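Long-range contact in guanine nucleotide exchange protein (Legionella pneumophila, PDB 1XSZ), which probably acts as a guanine nucleotide exchange factor for ADP-ribosylation factor (Arf) GTPases, with a capping domain lying over its active site: residues Leu75-Phe89 with Arg111-Asn124. Residues are numbered along the deposited sequence; the frame is centred on the assembly and turned at random.
Sequences LKAFTSQMNFNGQSF and RLVQSFSGAYFQQN
Gln123 reads the backbone of the loop at Met82-Phe84 with both ends of its carboxamide, a compact example of how one side-chain amide can use its N-H and its C=O together to hold a loop against a helix end. Its NE2 donates a hydrogen bond to Met82 O at 3.2 Å, arriving almost in line with that carbonyl. Its OE1 accepts from Phe84 N at 2.9 Å, the donor tilted out of the carbonyl plane. Two bonds to one flat group fix its rotation, and the extended chain beyond CG (chi2 177°) carries it from the last turn of helix 106-123 to the loop. Phe84 CD2 lies beside the same amide, and the Phe84 ring offers a face to the edge of Phe116 in a T-shaped pair, planes at 87°. From the other side of its rim, Phe116 brings CE2 toward Phe89 CE1 in an offset edge-to-face pair. Phe89 in turn drives its own edge into the face of Tyr120, CD1 standing 3.4 Å from Tyr120 CE2; the opposite face of Tyr120 carries Asn124 CB. One water joins Tyr120 OH to Gln87 O, and another bridges Asn85 ND2 and Gln123 O.

Farther back, where segments 75-80 and 111-123 cross at -51°, Thr79 OG1 and Ser115 OG share a hydrogen bond of 2.8 Å, and the Thr79 methyl CG2 presses tightly on Ala119 CB at 3.4 Å. Leu75 lays CD2 on Ser115 CB and CG near Ser115 OG, while its CD1 meets Leu112 CD2. Phe96 of helix 89-98 packs on Thr79, Phe84 and Phe116, and Leu137 of helix 131-149 on Phe89. The aromatic cluster thus ties the loop after helix 69-80 and the start of helix 89-98 to helix 106-123 within the all-helical Sec7 domain.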
# COMPACT_ATOMS: atom_id res chain seq x y z
N LEU A 75 -12.05 5.29 -5.12
CA LEU A 75 -11.57 4.03 -5.68
C LEU A 75 -12.74 3.21 -6.22
O LEU A 75 -12.64 2.61 -7.29
CB LEU A 75 -10.80 3.23 -4.63
CG LEU A 75 -10.37 1.82 -5.08
CD1 LEU A 75 -9.53 1.91 -6.34
CD2 LEU A 75 -9.61 1.12 -3.97
N LYS A 76 -13.84 3.16 -5.48
CA LYS A 76 -14.99 2.39 -5.93
C LYS A 76 -15.47 2.93 -7.28
O LYS A 76 -15.78 2.15 -8.18
CB LYS A 76 -16.12 2.46 -4.90
CG LYS A 76 -17.20 1.41 -5.13
CD LYS A 76 -18.23 1.40 -4.01
CE LYS A 76 -19.22 0.27 -4.20
NZ LYS A 76 -19.84 0.30 -5.55
N ALA A 77 -15.51 4.25 -7.42
CA ALA A 77 -15.94 4.85 -8.67
C ALA A 77 -14.92 4.58 -9.77
O ALA A 77 -15.27 4.25 -10.90
CB ALA A 77 -16.12 6.36 -8.49
N PHE A 78 -13.64 4.70 -9.42
CA PHE A 78 -12.55 4.47 -10.37
C PHE A 78 -12.62 3.08 -10.97
O PHE A 78 -12.52 2.90 -12.18
CB PHE A 78 -11.21 4.69 -9.65
CG PHE A 78 -10.00 4.52 -10.54
CD1 PHE A 78 -9.35 3.29 -10.63
CD2 PHE A 78 -9.49 5.59 -11.26
CE1 PHE A 78 -8.22 3.14 -11.43
CE2 PHE A 78 -8.37 5.46 -12.06
CZ PHE A 78 -7.73 4.23 -12.15
N THR A 79 -12.80 2.08 -10.12
CA THR A 79 -12.88 0.71 -10.60
C THR A 79 -14.19 0.43 -11.34
O THR A 79 -14.21 -0.34 -12.30
CB THR A 79 -12.70 -0.27 -9.43
OG1 THR A 79 -11.44 -0.00 -8.80
CG2 THR A 79 -12.71 -1.71 -9.92
N SER A 80 -15.27 1.06 -10.90
CA SER A 80 -16.57 0.87 -11.53
C SER A 80 -16.57 1.44 -12.95
O SER A 80 -17.33 1.00 -13.81
CB SER A 80 -17.66 1.56 -10.71
OG SER A 80 -17.80 0.95 -9.44
N GLN A 81 -15.70 2.41 -13.19
CA GLN A 81 -15.59 3.04 -14.51
C GLN A 81 -14.80 2.20 -15.50
O GLN A 81 -14.68 2.56 -16.67
CB GLN A 81 -14.97 4.44 -14.36
CG GLN A 81 -15.89 5.41 -13.63
CD GLN A 81 -15.17 6.66 -13.15
OE1 GLN A 81 -13.96 6.80 -13.31
NE2 GLN A 81 -15.93 7.58 -12.55
N MET A 82 -14.27 1.07 -15.03
CA MET A 82 -13.52 0.16 -15.88
C MET A 82 -14.48 -0.90 -16.41
O MET A 82 -15.39 -1.32 -15.70
CB MET A 82 -12.39 -0.50 -15.09
CG MET A 82 -11.33 0.49 -14.62
SD MET A 82 -10.03 -0.28 -13.63
CE MET A 82 -9.07 -1.09 -14.89
N ASN A 83 -14.27 -1.34 -17.64
CA ASN A 83 -15.14 -2.34 -18.25
C ASN A 83 -14.51 -3.73 -18.24
O ASN A 83 -13.61 -4.02 -19.03
CB ASN A 83 -15.45 -1.95 -19.70
CG ASN A 83 -16.41 -2.91 -20.38
OD1 ASN A 83 -16.57 -2.88 -21.61
ND2 ASN A 83 -17.06 -3.75 -19.60
N PHE A 84 -15.00 -4.60 -17.35
CA PHE A 84 -14.49 -5.96 -17.25
C PHE A 84 -15.39 -6.94 -17.99
O PHE A 84 -15.07 -8.13 -18.09
CB PHE A 84 -14.38 -6.37 -15.78
CG PHE A 84 -13.38 -5.56 -15.01
CD1 PHE A 84 -12.03 -5.58 -15.35
CD2 PHE A 84 -13.80 -4.75 -13.96
CE1 PHE A 84 -11.11 -4.80 -14.67
CE2 PHE A 84 -12.88 -3.96 -13.27
CZ PHE A 84 -11.54 -3.99 -13.62
N ASN A 85 -16.51 -6.45 -18.50
CA ASN A 85 -17.43 -7.31 -19.23
C ASN A 85 -16.78 -7.80 -20.52
O ASN A 85 -16.36 -7.00 -21.37
CB ASN A 85 -18.73 -6.56 -19.54
CG ASN A 85 -19.71 -7.40 -20.34
OD1 ASN A 85 -19.53 -7.60 -21.54
ND2 ASN A 85 -20.74 -7.90 -19.68
N GLY A 86 -16.70 -9.11 -20.66
CA GLY A 86 -16.10 -9.68 -21.85
C GLY A 86 -14.80 -10.40 -21.55
O GLY A 86 -14.41 -11.31 -22.27
N GLN A 87 -14.13 -10.00 -20.47
CA GLN A 87 -12.86 -10.60 -20.10
C GLN A 87 -13.02 -11.74 -19.10
O GLN A 87 -13.95 -11.75 -18.31
CB GLN A 87 -11.93 -9.57 -19.45
CG GLN A 87 -11.53 -8.41 -20.31
CD GLN A 87 -10.54 -7.50 -19.59
OE1 GLN A 87 -9.35 -7.51 -19.88
NE2 GLN A 87 -11.05 -6.74 -18.63
N SER A 88 -12.08 -12.68 -19.15
CA SER A 88 -12.07 -13.79 -18.21
C SER A 88 -11.63 -13.18 -16.88
O SER A 88 -11.23 -12.02 -16.81
CB SER A 88 -11.06 -14.85 -18.64
OG SER A 88 -9.73 -14.36 -18.47
N PHE A 89 -11.70 -13.97 -15.81
CA PHE A 89 -11.30 -13.49 -14.49
C PHE A 89 -9.83 -13.08 -14.48
O PHE A 89 -9.49 -11.99 -14.02
CB PHE A 89 -11.52 -14.58 -13.44
CG PHE A 89 -11.09 -14.17 -12.06
CD1 PHE A 89 -11.90 -13.37 -11.26
CD2 PHE A 89 -9.84 -14.55 -11.57
CE1 PHE A 89 -11.49 -12.96 -10.00
CE2 PHE A 89 -9.42 -14.14 -10.31
CZ PHE A 89 -10.24 -13.34 -9.52
N ARG A 111 -6.23 -3.23 -0.46
CA ARG A 111 -7.42 -2.46 -0.78
C ARG A 111 -7.70 -2.44 -2.27
O ARG A 111 -8.85 -2.50 -2.70
CB ARG A 111 -7.30 -1.03 -0.24
CG ARG A 111 -7.09 -0.96 1.25
CD ARG A 111 -7.50 0.38 1.83
NE ARG A 111 -7.15 0.48 3.24
CZ ARG A 111 -5.93 0.79 3.69
NH1 ARG A 111 -4.95 1.04 2.83
NH2 ARG A 111 -5.69 0.82 4.99
N LEU A 112 -6.65 -2.35 -3.08
CA LEU A 112 -6.83 -2.33 -4.53
C LEU A 112 -7.41 -3.67 -4.99
O LEU A 112 -8.37 -3.71 -5.76
CB LEU A 112 -5.51 -2.05 -5.25
CG LEU A 112 -4.96 -0.63 -5.08
CD1 LEU A 112 -3.67 -0.51 -5.89
CD2 LEU A 112 -5.98 0.41 -5.55
N VAL A 113 -6.85 -4.77 -4.50
CA VAL A 113 -7.33 -6.10 -4.87
C VAL A 113 -8.80 -6.28 -4.44
O VAL A 113 -9.60 -6.87 -5.17
CB VAL A 113 -6.44 -7.20 -4.24
CG1 VAL A 113 -7.02 -8.59 -4.51
CG2 VAL A 113 -5.03 -7.10 -4.83
N GLN A 114 -9.16 -5.76 -3.28
CA GLN A 114 -10.54 -5.86 -2.80
C GLN A 114 -11.48 -5.07 -3.71
O GLN A 114 -12.63 -5.47 -3.93
CB GLN A 114 -10.65 -5.33 -1.37
CG GLN A 114 -10.01 -6.23 -0.33
CD GLN A 114 -10.04 -5.63 1.06
OE1 GLN A 114 -11.09 -5.22 1.55
NE2 GLN A 114 -8.88 -5.57 1.70
N SER A 115 -11.02 -3.94 -4.23
CA SER A 115 -11.85 -3.13 -5.12
C SER A 115 -12.13 -3.92 -6.40
O SER A 115 -13.28 -3.97 -6.88
CB SER A 115 -11.13 -1.82 -5.46
OG SER A 115 -11.94 -1.01 -6.28
N PHE A 116 -11.10 -4.53 -6.97
CA PHE A 116 -11.28 -5.32 -8.17
C PHE A 116 -12.25 -6.47 -7.93
O PHE A 116 -13.17 -6.70 -8.73
CB PHE A 116 -9.96 -5.92 -8.63
CG PHE A 116 -10.13 -7.02 -9.65
CD1 PHE A 116 -10.39 -6.72 -10.98
CD2 PHE A 116 -10.11 -8.35 -9.25
CE1 PHE A 116 -10.65 -7.73 -11.90
CE2 PHE A 116 -10.37 -9.37 -10.17
CZ PHE A 116 -10.64 -9.06 -11.49
N SER A 117 -12.05 -7.21 -6.84
CA SER A 117 -12.91 -8.35 -6.53
C SER A 117 -14.38 -7.96 -6.44
O SER A 117 -15.25 -8.68 -6.92
CB SER A 117 -12.46 -9.02 -5.23
OG SER A 117 -12.61 -8.14 -4.12
N GLY A 118 -14.65 -6.81 -5.83
CA GLY A 118 -16.02 -6.36 -5.71
C GLY A 118 -16.62 -5.97 -7.05
O GLY A 118 -17.77 -6.30 -7.34
N ALA A 119 -15.84 -5.27 -7.87
CA ALA A 119 -16.30 -4.84 -9.19
C ALA A 119 -16.46 -6.02 -10.14
O ALA A 119 -17.39 -6.04 -10.96
CB ALA A 119 -15.35 -3.82 -9.77
N TYR A 120 -15.55 -6.98 -10.06
CA TYR A 120 -15.61 -8.15 -10.92
C TYR A 120 -16.93 -8.86 -10.67
O TYR A 120 -17.64 -9.22 -11.60
CB TYR A 120 -14.47 -9.13 -10.63
CG TYR A 120 -14.57 -10.39 -11.45
CD1 TYR A 120 -14.27 -10.38 -12.81
CD2 TYR A 120 -15.06 -11.58 -10.90
CE1 TYR A 120 -14.45 -11.51 -13.60
CE2 TYR A 120 -15.25 -12.72 -11.68
CZ TYR A 120 -14.94 -12.67 -13.04
OH TYR A 120 -15.13 -13.78 -13.83
N PHE A 121 -17.23 -9.08 -9.39
CA PHE A 121 -18.45 -9.76 -8.99
C PHE A 121 -19.68 -8.99 -9.47
O PHE A 121 -20.62 -9.57 -10.00
CB PHE A 121 -18.49 -9.92 -7.47
CG PHE A 121 -19.78 -10.49 -6.95
CD1 PHE A 121 -20.22 -11.75 -7.36
CD2 PHE A 121 -20.57 -9.76 -6.06
CE1 PHE A 121 -21.41 -12.28 -6.88
CE2 PHE A 121 -21.77 -10.29 -5.58
CZ PHE A 121 -22.19 -11.55 -5.99
N GLN A 122 -19.67 -7.67 -9.27
CA GLN A 122 -20.79 -6.83 -9.67
C GLN A 122 -21.05 -6.94 -11.17
O GLN A 122 -22.21 -6.98 -11.61
CB GLN A 122 -20.51 -5.37 -9.29
CG GLN A 122 -21.69 -4.42 -9.44
CD GLN A 122 -22.08 -4.18 -10.89
OE1 GLN A 122 -21.26 -3.74 -11.70
NE2 GLN A 122 -23.34 -4.46 -11.22
N GLN A 123 -19.98 -7.01 -11.96
CA GLN A 123 -20.10 -7.11 -13.41
C GLN A 123 -20.17 -8.55 -13.93
O GLN A 123 -20.51 -8.77 -15.10
CB GLN A 123 -18.93 -6.37 -14.08
CG GLN A 123 -19.01 -4.85 -13.96
CD GLN A 123 -17.81 -4.13 -14.57
OE1 GLN A 123 -17.43 -4.37 -15.71
NE2 GLN A 123 -17.22 -3.21 -13.80
N ASN A 124 -19.88 -9.52 -13.07
CA ASN A 124 -19.91 -10.94 -13.46
C ASN A 124 -20.48 -11.82 -12.35
O ASN A 124 -19.81 -12.73 -11.86
CB ASN A 124 -18.50 -11.42 -13.82
CG ASN A 124 -17.95 -10.73 -15.05
OD1 ASN A 124 -18.41 -10.96 -16.17
ND2 ASN A 124 -16.95 -9.87 -14.86
O HOH W 1 -21.37 -6.98 -16.89
O HOH W 2 -15.11 -13.36 -16.54